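Local coordinates for beta-lactamase-like protein (Koribacter versatilis, PDB 6B9V), which cleaves reactive FAD photoproducts as a diphosphatase of the PhnP family, built on the metallo-beta-lactamase fold, at residues 157-162 / 181-186; 175-180 / 197-202; 76-81 / 163-168. All blocks are in the same frame, centred on the assembly; numbering follows the deposited sequence.

Contact 1: 157-162 / 181-186; sequences PVIHGE and SIPDAS. With MN (manganese (II) ion), chain D.
I159 and S181 form a single antiparallel bridge, a hydrogen-bonded pair in which I159 N reaches S181 O at 2.9 Å and S181 N returns to I159 O at 3.2 Å. On the I159 side, the S181 hydroxyl lies against the branch point, OG to CB 3.5 Å, and holds a water that is weakly bonded to G161 O. CG1 of I159 continues past it to meet the ring of P183 obliquely, CG to CG1. V158 points its branches elsewhere: its CG1 runs alongside CG1 of I182 in the same direction, 4.0 Å away, and both residues also pack on L176.

At the helix end, S186 OG sits beside its own backbone N, anti to the carbonyl carbon (chi1 -67°), and bonds P157 O at 2.6 Å, in the carbonyl plane and on a lone pair. Proline suits position 183: its CD presses on P157 O at 3.4 Å, and P183 itself occupies the N-cap position, where a backbone N-H is not needed for hydrogen bonding within the helix.

H160, whose CB leads away from 181-186, binds a manganese ion through NE2. A ligand-bearing strand end, bridged to the loop leading into helix 184-187, thus forms part of the dinuclear site of this metallo-beta-lactamase fold.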
ATOM      1  N   PRO A 157     -25.982   7.402  -6.945  1.00 19.46           N
ATOM      2  CA  PRO A 157     -25.337   7.020  -8.206  1.00 18.54           C
ATOM      3  C   PRO A 157     -24.595   8.186  -8.839  1.00 23.02           C
ATOM      4  O   PRO A 157     -25.159   9.275  -8.943  1.00 20.40           O
ATOM      5  CB  PRO A 157     -26.509   6.576  -9.084  1.00 21.57           C
ATOM      6  CG  PRO A 157     -27.628   6.209  -8.087  1.00 23.91           C
ATOM      7  CD  PRO A 157     -27.439   7.161  -6.949  1.00 21.43           C
ATOM      8  N   VAL A 158     -23.340   7.963  -9.224  1.00 19.09           N
ATOM      9  CA  VAL A 158     -22.621   8.925 -10.052  1.00 20.73           C
ATOM     10  C   VAL A 158     -21.986   8.183 -11.238  1.00 23.06           C
ATOM     11  O   VAL A 158     -21.870   6.953 -11.218  1.00 21.35           O
ATOM     12  CB  VAL A 158     -21.545   9.711  -9.252  1.00 19.46           C
ATOM     13  CG1 VAL A 158     -22.203  10.520  -8.117  1.00 17.02           C
ATOM     14  CG2 VAL A 158     -20.457   8.790  -8.671  1.00 19.11           C
ATOM     15  N   ILE A 159     -21.598   8.933 -12.267  1.00 18.53           N
ATOM     16  CA  ILE A 159     -21.046   8.341 -13.481  1.00 20.73           C
ATOM     17  C   ILE A 159     -19.537   8.600 -13.566  1.00 22.21           C
ATOM     18  O   ILE A 159     -19.092   9.741 -13.554  1.00 20.92           O
ATOM     19  CB  ILE A 159     -21.753   8.887 -14.726  1.00 18.32           C
ATOM     20  CG1 ILE A 159     -23.248   8.578 -14.647  1.00 25.56           C
ATOM     21  CG2 ILE A 159     -21.145   8.285 -15.999  1.00 21.86           C
ATOM     22  CD1 ILE A 159     -23.552   7.086 -14.559  1.00 28.25           C
ATOM     23  N   HIS A 160     -18.775   7.508 -13.635  1.00 20.88           N
ATOM     24  CA  HIS A 160     -17.314   7.486 -13.607  1.00 18.31           C
ATOM     25  C   HIS A 160     -16.923   7.082 -15.023  1.00 18.57           C
ATOM     26  O   HIS A 160     -16.763   5.893 -15.321  1.00 22.35           O
ATOM     27  CB  HIS A 160     -16.828   6.485 -12.537  1.00 16.77           C
ATOM     28  CG  HIS A 160     -15.344   6.487 -12.270  1.00 21.15           C
ATOM     29  ND1 HIS A 160     -14.512   7.520 -12.629  1.00 16.81           N
ATOM     30  CD2 HIS A 160     -14.572   5.583 -11.610  1.00 18.20           C
ATOM     31  CE1 HIS A 160     -13.273   7.246 -12.223  1.00 15.71           C
ATOM     32  NE2 HIS A 160     -13.284   6.082 -11.611  1.00 16.31           N
ATOM     33  N   GLY A 161     -16.875   8.080 -15.906  1.00 16.82           N
ATOM     34  CA  GLY A 161     -16.681   7.869 -17.336  1.00 21.76           C
ATOM     35  C   GLY A 161     -17.965   7.432 -18.021  1.00 29.21           C
ATOM     36  O   GLY A 161     -18.779   8.252 -18.433  1.00 26.46           O
ATOM     37  N   GLU A 162     -18.135   6.128 -18.174  1.00 24.35           N
ATOM     38  CA  GLU A 162     -19.442   5.588 -18.524  1.00 31.41           C
ATOM     39  C   GLU A 162     -19.883   4.487 -17.549  1.00 34.38           C
ATOM     40  O   GLU A 162     -20.891   3.819 -17.787  1.00 35.28           O
ATOM     41  CB  GLU A 162     -19.435   5.057 -19.962  1.00 37.99           C
ATOM     42  CG  GLU A 162     -18.429   3.957 -20.216  1.00 47.92           C
ATOM     43  CD  GLU A 162     -18.311   3.617 -21.692  1.00 57.66           C
ATOM     44  OE1 GLU A 162     -19.132   4.130 -22.487  1.00 57.37           O
ATOM     45  OE2 GLU A 162     -17.396   2.844 -22.054  1.00 64.85           O
ATOM     46  N   SER A 181     -19.598  12.834 -14.096  1.00 18.53           N
ATOM     47  CA  SER A 181     -20.891  13.534 -14.069  1.00 20.43           C
ATOM     48  C   SER A 181     -21.829  12.955 -13.012  1.00 22.66           C
ATOM     49  O   SER A 181     -21.638  11.827 -12.525  1.00 18.92           O
ATOM     50  CB  SER A 181     -21.569  13.505 -15.446  1.00 26.59           C
ATOM     51  OG  SER A 181     -21.949  12.194 -15.833  1.00 23.37           O
ATOM     52  N   ILE A 182     -22.818  13.759 -12.639  1.00 20.86           N
ATOM     53  CA  ILE A 182     -23.798  13.380 -11.641  1.00 21.50           C
ATOM     54  C   ILE A 182     -25.187  13.527 -12.238  1.00 24.92           C
ATOM     55  O   ILE A 182     -25.587  14.633 -12.638  1.00 23.63           O
ATOM     56  CB  ILE A 182     -23.677  14.239 -10.369  1.00 23.30           C
ATOM     57  CG1 ILE A 182     -22.253  14.175  -9.803  1.00 21.32           C
ATOM     58  CG2 ILE A 182     -24.683  13.777  -9.318  1.00 17.90           C
ATOM     59  CD1 ILE A 182     -22.000  15.164  -8.672  1.00 23.36           C
ATOM     60  N   PRO A 183     -25.924  12.410 -12.323  1.00 24.76           N
ATOM     61  CA  PRO A 183     -27.275  12.405 -12.899  1.00 27.00           C
ATOM     62  C   PRO A 183     -28.207  13.395 -12.189  1.00 23.02           C
ATOM     63  O   PRO A 183     -27.990  13.703 -11.012  1.00 21.37           O
ATOM     64  CB  PRO A 183     -27.748  10.965 -12.683  1.00 27.95           C
ATOM     65  CG  PRO A 183     -26.477  10.158 -12.528  1.00 27.19           C
ATOM     66  CD  PRO A 183     -25.513  11.077 -11.845  1.00 23.06           C
ATOM     67  N   ASP A 184     -29.221  13.887 -12.890  1.00 24.28           N
ATOM     68  CA  ASP A 184     -30.158  14.851 -12.297  1.00 31.98           C
ATOM     69  C   ASP A 184     -30.775  14.330 -10.998  1.00 25.73           C
ATOM     70  O   ASP A 184     -30.833  15.036  -9.965  1.00 28.31           O
ATOM     71  CB  ASP A 184     -31.277  15.201 -13.292  1.00 34.33           C
ATOM     72  CG  ASP A 184     -30.767  15.964 -14.502  1.00 42.14           C
ATOM     73  OD1 ASP A 184     -29.630  16.486 -14.453  1.00 39.14           O
ATOM     74  OD2 ASP A 184     -31.508  16.051 -15.503  1.00 49.81           O
ATOM     75  N   ALA A 185     -31.230  13.082 -11.054  1.00 25.79           N
ATOM     76  CA  ALA A 185     -31.888  12.469  -9.914  1.00 32.92           C
ATOM     77  C   ALA A 185     -30.937  12.431  -8.722  1.00 29.04           C
ATOM     78  O   ALA A 185     -31.372  12.569  -7.579  1.00 24.96           O
ATOM     79  CB  ALA A 185     -32.400  11.059 -10.270  1.00 30.24           C
ATOM     80  N   SER A 186     -29.637  12.278  -8.977  1.00 22.75           N
ATOM     81  CA  SER A 186     -28.669  12.300  -7.885  1.00 22.92           C
ATOM     82  C   SER A 186     -28.402  13.716  -7.374  1.00 19.25           C
ATOM     83  O   SER A 186     -28.158  13.913  -6.178  1.00 20.75           O
ATOM     84  CB  SER A 186     -27.334  11.647  -8.301  1.00 19.08           C
ATOM     85  OG  SER A 186     -27.491  10.262  -8.535  1.00 20.71           O
TER
HETATM   86 MN    MN D 302     -11.899   5.150 -10.112  1.00 16.40          MN
HETATM   87  O   HOH W   1     -19.874  11.429 -17.468  1.00 32.53           O

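Contact 2: 175-180 / 197-202; sequences YLTDFS and FLDALR. With MN (manganese (II) ion), chain D; MN (manganese (II) ion), chain C.
The ring of F179 and the side chain of D199 run antiparallel alongside one another, with ring and carboxylate planes 59° apart. CE2 of F179 approaches D199 N obliquely at 3.5 Å and touches D199 CB at 3.7 Å. CD2 of L198 reaches the same end of the ring, again obliquely, and L176 O stands at the ring edge, in plane. Phenylalanine suits this buried place because a flat apolar ring can pack against both L198 and the D199 backbone. Y175 and F197 form an oblique aromatic pair, planes at 49°; CD1 of Y175 rests against CB of F197 at 3.6 Å, while the F197 ring leads away to L7 and V9.

The backbones of 175-176 and 197-199 run parallel, as strands of the beta-alpha-beta unit 173-176, 184-187, 195-199, with D178 in the loop after the first strand. L176 N bonds F197 O at 3.0 Å, and D199 N makes a weak return bond to L176 O. In D199, CG is anti to the backbone N (chi1 -178°), on the side of the turn; OD2 then accepts a weak bond from D178 N at 3.0 Å. The stronger partner of OD2 is H209 ND1, while OD1 is bonded to S210 N, so both oxygens of this buried group are engaged.

CB of D178 leads away from 197-202, and its OD1 binds both manganese ions: 2.4 Å to the one shared with H78, H80 and H160, 2.2 Å to the one shared with D82, H83 and H231. Aspartate serves because one carboxylate oxygen can bind two cations. Behind this first-shell bridge, a second-shell aspartate bonds weakly to the D178 backbone and more strongly to H209, consistent with positioning the turn.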
ATOM      1  N   TYR A 175     -20.288  12.217   0.399  1.00 15.71           N
ATOM      2  CA  TYR A 175     -18.960  11.932  -0.104  1.00 13.86           C
ATOM      3  C   TYR A 175     -19.082  11.354  -1.504  1.00 15.65           C
ATOM      4  O   TYR A 175     -19.602  10.247  -1.688  1.00 14.83           O
ATOM      5  CB  TYR A 175     -18.243  10.960   0.828  1.00 13.99           C
ATOM      6  CG  TYR A 175     -16.841  10.615   0.389  1.00 17.52           C
ATOM      7  CD1 TYR A 175     -15.794  11.500   0.593  1.00 11.05           C
ATOM      8  CD2 TYR A 175     -16.567   9.396  -0.231  1.00 14.58           C
ATOM      9  CE1 TYR A 175     -14.482  11.178   0.195  1.00 10.61           C
ATOM     10  CE2 TYR A 175     -15.269   9.074  -0.638  1.00 16.83           C
ATOM     11  CZ  TYR A 175     -14.237   9.968  -0.417  1.00 13.72           C
ATOM     12  OH  TYR A 175     -12.941   9.650  -0.815  1.00 15.28           O
ATOM     13  N   LEU A 176     -18.607  12.109  -2.489  1.00 13.42           N
ATOM     14  CA  LEU A 176     -18.692  11.703  -3.893  1.00 15.02           C
ATOM     15  C   LEU A 176     -17.342  11.819  -4.573  1.00 20.88           C
ATOM     16  O   LEU A 176     -16.880  12.922  -4.841  1.00 25.66           O
ATOM     17  CB  LEU A 176     -19.685  12.570  -4.670  1.00 20.15           C
ATOM     18  CG  LEU A 176     -21.168  12.207  -4.640  1.00 18.90           C
ATOM     19  CD1 LEU A 176     -21.755  12.435  -3.279  1.00 26.11           C
ATOM     20  CD2 LEU A 176     -21.879  13.050  -5.692  1.00 32.27           C
ATOM     21  N   THR A 177     -16.725  10.699  -4.891  1.00 16.04           N
ATOM     22  CA  THR A 177     -15.422  10.750  -5.553  1.00 16.67           C
ATOM     23  C   THR A 177     -15.495  10.015  -6.885  1.00 15.14           C
ATOM     24  O   THR A 177     -16.463   9.289  -7.135  1.00 15.70           O
ATOM     25  CB  THR A 177     -14.316  10.148  -4.657  1.00 20.87           C
ATOM     26  OG1 THR A 177     -13.044  10.313  -5.298  1.00 18.45           O
ATOM     27  CG2 THR A 177     -14.580   8.659  -4.381  1.00 14.22           C
ATOM     28  N   ASP A 178     -14.483  10.215  -7.740  1.00 11.90           N
ATOM     29  CA  ASP A 178     -14.371   9.479  -9.003  1.00 16.39           C
ATOM     30  C   ASP A 178     -15.626   9.597  -9.869  1.00 21.49           C
ATOM     31  O   ASP A 178     -16.246   8.591 -10.234  1.00 18.24           O
ATOM     32  CB  ASP A 178     -14.070   7.996  -8.748  1.00 15.58           C
ATOM     33  CG  ASP A 178     -12.676   7.764  -8.148  1.00 15.04           C
ATOM     34  OD1 ASP A 178     -11.802   7.184  -8.832  1.00 15.71           O
ATOM     35  OD2 ASP A 178     -12.471   8.168  -6.999  1.00 16.09           O
ATOM     36  N   PHE A 179     -16.025  10.817 -10.190  1.00 15.53           N
ATOM     37  CA  PHE A 179     -17.110  10.969 -11.151  1.00 17.07           C
ATOM     38  C   PHE A 179     -16.708  11.959 -12.211  1.00 15.31           C
ATOM     39  O   PHE A 179     -15.919  12.887 -11.945  1.00 15.18           O
ATOM     40  CB  PHE A 179     -18.419  11.433 -10.485  1.00 16.86           C
ATOM     41  CG  PHE A 179     -18.352  12.823  -9.910  1.00 16.84           C
ATOM     42  CD1 PHE A 179     -18.598  13.939 -10.706  1.00 17.65           C
ATOM     43  CD2 PHE A 179     -18.056  13.015  -8.568  1.00 21.60           C
ATOM     44  CE1 PHE A 179     -18.523  15.224 -10.176  1.00 16.62           C
ATOM     45  CE2 PHE A 179     -17.993  14.295  -8.023  1.00 18.41           C
ATOM     46  CZ  PHE A 179     -18.209  15.404  -8.833  1.00 16.13           C
ATOM     47  N   SER A 180     -17.260  11.747 -13.397  1.00 17.03           N
ATOM     48  CA  SER A 180     -17.190  12.726 -14.474  1.00 22.75           C
ATOM     49  C   SER A 180     -18.526  13.452 -14.578  1.00 18.52           C
ATOM     50  O   SER A 180     -18.590  14.564 -15.089  1.00 21.62           O
ATOM     51  CB  SER A 180     -16.814  12.060 -15.799  1.00 19.89           C
ATOM     52  OG  SER A 180     -17.604  10.913 -16.076  1.00 22.17           O
ATOM     53  N   PHE A 197     -18.265  16.433  -0.204  1.00 15.47           N
ATOM     54  CA  PHE A 197     -17.007  16.155  -0.902  1.00 16.56           C
ATOM     55  C   PHE A 197     -17.289  15.874  -2.372  1.00 18.64           C
ATOM     56  O   PHE A 197     -18.196  15.115  -2.688  1.00 15.51           O
ATOM     57  CB  PHE A 197     -16.263  14.969  -0.275  1.00 12.76           C
ATOM     58  CG  PHE A 197     -15.447  15.343   0.946  1.00 13.75           C
ATOM     59  CD1 PHE A 197     -16.076  15.687   2.129  1.00 14.50           C
ATOM     60  CD2 PHE A 197     -14.056  15.335   0.903  1.00 16.73           C
ATOM     61  CE1 PHE A 197     -15.338  16.045   3.253  1.00 16.79           C
ATOM     62  CE2 PHE A 197     -13.302  15.697   2.021  1.00 14.74           C
ATOM     63  CZ  PHE A 197     -13.943  16.051   3.197  1.00 16.11           C
ATOM     64  N   LEU A 198     -16.522  16.508  -3.256  1.00 14.57           N
ATOM     65  CA  LEU A 198     -16.570  16.242  -4.692  1.00 13.86           C
ATOM     66  C   LEU A 198     -15.182  15.944  -5.232  1.00 13.73           C
ATOM     67  O   LEU A 198     -14.199  16.499  -4.766  1.00 13.37           O
ATOM     68  CB  LEU A 198     -17.140  17.438  -5.474  1.00 14.79           C
ATOM     69  CG  LEU A 198     -18.551  17.906  -5.115  1.00 17.99           C
ATOM     70  CD1 LEU A 198     -18.892  19.180  -5.923  1.00 20.82           C
ATOM     71  CD2 LEU A 198     -19.566  16.808  -5.390  1.00 14.76           C
ATOM     72  N   ASP A 199     -15.141  15.092  -6.245  1.00 14.70           N
ATOM     73  CA  ASP A 199     -13.960  14.867  -7.089  1.00 14.06           C
ATOM     74  C   ASP A 199     -13.487  16.177  -7.743  1.00 20.45           C
ATOM     75  O   ASP A 199     -14.299  16.902  -8.321  1.00 17.32           O
ATOM     76  CB  ASP A 199     -14.354  13.828  -8.161  1.00 17.04           C
ATOM     77  CG  ASP A 199     -13.217  13.448  -9.093  1.00 23.36           C
ATOM     78  OD1 ASP A 199     -12.830  14.266  -9.950  1.00 23.75           O
ATOM     79  OD2 ASP A 199     -12.743  12.300  -8.991  1.00 23.53           O
ATOM     80  N   ALA A 200     -12.197  16.506  -7.636  1.00 13.97           N
ATOM     81  CA  ALA A 200     -11.612  17.526  -8.529  1.00 16.83           C
ATOM     82  C   ALA A 200     -10.159  17.151  -8.810  1.00 18.29           C
ATOM     83  O   ALA A 200      -9.266  17.351  -7.974  1.00 17.77           O
ATOM     84  CB  ALA A 200     -11.724  18.950  -7.927  1.00 15.62           C
ATOM     85  N   LEU A 201      -9.942  16.570  -9.986  1.00 16.33           N
ATOM     86  CA  LEU A 201      -8.664  15.955 -10.307  1.00 16.13           C
ATOM     87  C   LEU A 201      -7.605  16.966 -10.708  1.00 14.13           C
ATOM     88  O   LEU A 201      -6.464  16.886 -10.258  1.00 18.41           O
ATOM     89  CB  LEU A 201      -8.842  14.935 -11.431  1.00 16.25           C
ATOM     90  CG  LEU A 201      -7.575  14.263 -11.969  1.00 14.29           C
ATOM     91  CD1 LEU A 201      -7.037  13.268 -10.911  1.00 14.68           C
ATOM     92  CD2 LEU A 201      -7.846  13.560 -13.308  1.00 20.25           C
ATOM     93  N   ARG A 202      -7.976  17.891 -11.588  1.00 15.26           N
ATOM     94  CA  ARG A 202      -7.010  18.753 -12.259  1.00 14.05           C
ATOM     95  C   ARG A 202      -7.769  19.847 -13.008  1.00 20.69           C
ATOM     96  O   ARG A 202      -8.995  19.897 -12.944  1.00 15.92           O
ATOM     97  CB  ARG A 202      -6.150  17.932 -13.212  1.00 14.06           C
ATOM     98  CG  ARG A 202      -6.926  17.433 -14.442  1.00 22.21           C
ATOM     99  CD  ARG A 202      -6.131  16.411 -15.247  1.00 17.21           C
ATOM    100  NE  ARG A 202      -6.762  16.105 -16.537  1.00 17.42           N
ATOM    101  CZ  ARG A 202      -6.246  15.268 -17.442  1.00 23.55           C
ATOM    102  NH1 ARG A 202      -5.095  14.655 -17.203  1.00 20.85           N
ATOM    103  NH2 ARG A 202      -6.871  15.049 -18.596  1.00 20.43           N
TER
HETATM  104 MN    MN D 302     -11.899   5.150 -10.112  1.00 16.40          MN
HETATM  105 MN    MN C 301      -9.893   6.832  -7.800  1.00 14.95          MN

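Contact 3: 76-81 / 163-168; sequences YTHGHA and TEIYGY. With MN (manganese (II) ion), chain D.
H78 and I165 meet through matching first torsions: each has its gamma atom, CG in H78 (chi1 66°) and CG1 in I165 (chi1 68°), between the backbone N and the carbonyl carbon. The I165 chain then extends so that CD1 lies over one face of the imidazole, 4.0 Å from the ring centroid and offset toward the rim, a CH-pi contact. CG2, the other branch, presses on H78 CB at 3.5 Å. A branched aliphatic residue suits this place, since one branch covers the ring and the other buttresses its stem.

The ring is also held in its own plane. ND1 donates to T77 OG1 at 2.9 Å, almost exactly in the ring plane and fairly straight (157°), and OG1 is bonded in turn to D54 OD2. Threonine suits the link because its hydroxyl can serve both partners, while its CB packs against Y166 O at 3.2 Å.

Two further bonds tie the loop after strand 73-75 of one sheet to strand 163-170 of the other, near the metals. Y166 N reaches T77 O at 3.3 Å, and Y168 OH donates to Y76 O at 2.6 Å from above the carbonyl plane; a tyrosine is long enough to carry its hydroxyl from strand to loop.

With ND1 committed to T77, NE2 of H78 binds the manganese ion at 2.2 Å; H80 instead uses ND1. Together with D82 and H83 these residues form the HxHxDH motif of the metallo-beta-lactamase superfamily. The chain from D54 through T77 to H78 is consistent with the ND1-protonated tautomer, which leaves NE2 to bind the metal, and the nearby carboxylate would be expected to make NE2 a somewhat stronger donor.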
ATOM      1  N   TYR A  76     -17.743   0.540   0.127  1.00 14.99           N
ATOM      2  CA  TYR A  76     -16.991   0.832  -1.095  1.00 14.77           C
ATOM      3  C   TYR A  76     -17.727   1.721  -2.098  1.00 14.05           C
ATOM      4  O   TYR A  76     -18.916   1.512  -2.369  1.00 17.57           O
ATOM      5  CB  TYR A  76     -16.597  -0.475  -1.796  1.00 16.03           C
ATOM      6  CG  TYR A  76     -15.471  -1.183  -1.069  1.00 18.79           C
ATOM      7  CD1 TYR A  76     -15.743  -2.154  -0.113  1.00 15.91           C
ATOM      8  CD2 TYR A  76     -14.148  -0.859  -1.322  1.00 16.50           C
ATOM      9  CE1 TYR A  76     -14.712  -2.801   0.573  1.00 18.12           C
ATOM     10  CE2 TYR A  76     -13.115  -1.486  -0.644  1.00 13.64           C
ATOM     11  CZ  TYR A  76     -13.405  -2.473   0.295  1.00 18.21           C
ATOM     12  OH  TYR A  76     -12.381  -3.108   0.982  1.00 16.53           O
ATOM     13  N   THR A  77     -17.002   2.683  -2.675  1.00 14.88           N
ATOM     14  CA  THR A  77     -17.538   3.464  -3.800  1.00 18.29           C
ATOM     15  C   THR A  77     -17.477   2.670  -5.123  1.00 17.35           C
ATOM     16  O   THR A  77     -18.442   2.669  -5.904  1.00 16.80           O
ATOM     17  CB  THR A  77     -16.777   4.802  -3.977  1.00 15.70           C
ATOM     18  OG1 THR A  77     -15.389   4.533  -4.210  1.00 15.88           O
ATOM     19  CG2 THR A  77     -16.933   5.689  -2.744  1.00 16.66           C
ATOM     20  N   HIS A  78     -16.344   1.997  -5.365  1.00 14.67           N
ATOM     21  CA  HIS A  78     -16.142   1.210  -6.581  1.00 16.02           C
ATOM     22  C   HIS A  78     -14.857   0.398  -6.467  1.00 13.60           C
ATOM     23  O   HIS A  78     -14.173   0.458  -5.442  1.00 17.88           O
ATOM     24  CB  HIS A  78     -16.105   2.089  -7.858  1.00 16.38           C
ATOM     25  CG  HIS A  78     -14.939   3.031  -7.942  1.00 15.56           C
ATOM     26  ND1 HIS A  78     -14.615   3.922  -6.933  1.00 16.56           N
ATOM     27  CD2 HIS A  78     -14.054   3.282  -8.942  1.00 13.28           C
ATOM     28  CE1 HIS A  78     -13.581   4.649  -7.298  1.00 14.46           C
ATOM     29  NE2 HIS A  78     -13.215   4.281  -8.513  1.00 16.36           N
ATOM     30  N   GLY A  79     -14.530  -0.334  -7.529  1.00 17.48           N
ATOM     31  CA  GLY A  79     -13.502  -1.368  -7.460  1.00 17.03           C
ATOM     32  C   GLY A  79     -12.124  -1.086  -8.032  1.00 20.74           C
ATOM     33  O   GLY A  79     -11.301  -2.006  -8.139  1.00 21.33           O
ATOM     34  N   HIS A  80     -11.861   0.166  -8.403  1.00 17.46           N
ATOM     35  CA  HIS A  80     -10.539   0.546  -8.891  1.00 16.66           C
ATOM     36  C   HIS A  80      -9.467   0.324  -7.826  1.00 18.33           C
ATOM     37  O   HIS A  80      -9.739   0.371  -6.631  1.00 16.32           O
ATOM     38  CB  HIS A  80     -10.537   2.009  -9.364  1.00 15.39           C
ATOM     39  CG  HIS A  80     -11.184   2.196 -10.703  1.00 18.90           C
ATOM     40  ND1 HIS A  80     -11.599   3.424 -11.174  1.00 19.00           N
ATOM     41  CD2 HIS A  80     -11.483   1.300 -11.671  1.00 25.80           C
ATOM     42  CE1 HIS A  80     -12.134   3.273 -12.376  1.00 23.95           C
ATOM     43  NE2 HIS A  80     -12.076   1.995 -12.699  1.00 24.93           N
ATOM     44  N   ALA A  81      -8.249   0.060  -8.280  1.00 18.21           N
ATOM     45  CA  ALA A  81      -7.153  -0.326  -7.398  1.00 18.81           C
ATOM     46  C   ALA A  81      -6.867   0.662  -6.267  1.00 16.84           C
ATOM     47  O   ALA A  81      -6.578   0.241  -5.126  1.00 15.75           O
ATOM     48  CB  ALA A  81      -5.894  -0.546  -8.228  1.00 20.58           C
ATOM     49  N   THR A 163     -19.141   4.308 -16.453  1.00 29.35           N
ATOM     50  CA  THR A 163     -19.497   3.283 -15.466  1.00 27.32           C
ATOM     51  C   THR A 163     -20.253   3.890 -14.281  1.00 28.65           C
ATOM     52  O   THR A 163     -19.770   4.839 -13.698  1.00 25.83           O
ATOM     53  CB  THR A 163     -18.232   2.573 -14.934  1.00 37.03           C
ATOM     54  OG1 THR A 163     -17.527   1.968 -16.025  1.00 42.57           O
ATOM     55  CG2 THR A 163     -18.582   1.513 -13.881  1.00 34.84           C
ATOM     56  N   GLU A 164     -21.419   3.361 -13.912  1.00 24.65           N
ATOM     57  CA  GLU A 164     -22.110   3.883 -12.717  1.00 24.87           C
ATOM     58  C   GLU A 164     -21.458   3.341 -11.439  1.00 21.65           C
ATOM     59  O   GLU A 164     -21.258   2.138 -11.306  1.00 25.42           O
ATOM     60  CB  GLU A 164     -23.602   3.536 -12.721  1.00 28.36           C
ATOM     61  CG  GLU A 164     -24.347   4.080 -11.488  1.00 33.37           C
ATOM     62  CD  GLU A 164     -25.806   3.649 -11.415  1.00 40.36           C
ATOM     63  OE1 GLU A 164     -26.642   4.242 -12.123  1.00 45.59           O
ATOM     64  OE2 GLU A 164     -26.120   2.729 -10.635  1.00 45.90           O
ATOM     65  N   ILE A 165     -21.115   4.236 -10.516  1.00 16.94           N
ATOM     66  CA  ILE A 165     -20.568   3.854  -9.206  1.00 16.96           C
ATOM     67  C   ILE A 165     -21.365   4.608  -8.134  1.00 19.03           C
ATOM     68  O   ILE A 165     -22.322   5.313  -8.460  1.00 21.88           O
ATOM     69  CB  ILE A 165     -19.049   4.171  -9.070  1.00 16.91           C
ATOM     70  CG1 ILE A 165     -18.799   5.679  -9.036  1.00 16.99           C
ATOM     71  CG2 ILE A 165     -18.265   3.518 -10.211  1.00 16.17           C
ATOM     72  CD1 ILE A 165     -17.401   6.060  -8.485  1.00 18.32           C
ATOM     73  N   TYR A 166     -20.982   4.460  -6.868  1.00 16.80           N
ATOM     74  CA  TYR A 166     -21.692   5.143  -5.778  1.00 20.46           C
ATOM     75  C   TYR A 166     -20.866   6.182  -5.039  1.00 17.12           C
ATOM     76  O   TYR A 166     -19.685   5.974  -4.740  1.00 16.72           O
ATOM     77  CB  TYR A 166     -22.193   4.134  -4.730  1.00 15.69           C
ATOM     78  CG  TYR A 166     -23.407   3.330  -5.144  1.00 24.72           C
ATOM     79  CD1 TYR A 166     -24.407   3.890  -5.929  1.00 30.04           C
ATOM     80  CD2 TYR A 166     -23.548   2.008  -4.747  1.00 25.77           C
ATOM     81  CE1 TYR A 166     -25.522   3.148  -6.311  1.00 32.46           C
ATOM     82  CE2 TYR A 166     -24.654   1.258  -5.122  1.00 31.64           C
ATOM     83  CZ  TYR A 166     -25.637   1.834  -5.902  1.00 31.27           C
ATOM     84  OH  TYR A 166     -26.735   1.084  -6.272  1.00 30.13           O
ATOM     85  N   GLY A 167     -21.519   7.285  -4.697  1.00 16.62           N
ATOM     86  CA  GLY A 167     -21.075   8.125  -3.602  1.00 17.53           C
ATOM     87  C   GLY A 167     -22.067   7.850  -2.484  1.00 17.66           C
ATOM     88  O   GLY A 167     -22.959   7.030  -2.662  1.00 20.48           O
ATOM     89  N   TYR A 168     -21.928   8.506  -1.336  1.00 16.12           N
ATOM     90  CA  TYR A 168     -22.871   8.252  -0.245  1.00 17.69           C
ATOM     91  C   TYR A 168     -23.264   9.504   0.494  1.00 14.79           C
ATOM     92  O   TYR A 168     -22.438  10.368   0.720  1.00 19.18           O
ATOM     93  CB  TYR A 168     -22.281   7.244   0.756  1.00 19.53           C
ATOM     94  CG  TYR A 168     -22.015   5.903   0.125  1.00 17.90           C
ATOM     95  CD1 TYR A 168     -20.776   5.605  -0.433  1.00 19.72           C
ATOM     96  CD2 TYR A 168     -23.020   4.944   0.053  1.00 19.43           C
ATOM     97  CE1 TYR A 168     -20.540   4.367  -1.037  1.00 21.47           C
ATOM     98  CE2 TYR A 168     -22.800   3.720  -0.539  1.00 21.26           C
ATOM     99  CZ  TYR A 168     -21.564   3.434  -1.081  1.00 19.09           C
ATOM    100  OH  TYR A 168     -21.372   2.212  -1.669  1.00 20.05           O
TER
HETATM  101 MN    MN D 302     -11.899   5.150 -10.112  1.00 16.40          MN

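In the fold
The three contacts surround one manganese ion, with centres about 11 Å from each other, and each supplies ligands: H160 from contact 1, D178 from contact 2, H78 and H80 from contact 3. D178 also binds the second manganese ion. Strands 151-160, 163-170, 173-176 and 195-199 lie next to one another in a single sheet, so backbone pairing carries from contact to contact: V158 O to I165 N is 2.9 Å, and Y175 N to Y168 O likewise 2.9 Å. Nearer the metal, I159 O lies 2.7 Å from S180 N, and I165 CD1 packs 3.3 Å from D178 O. The two imidazoles approach with H160 CD2 3.6 Å from H78 CD2.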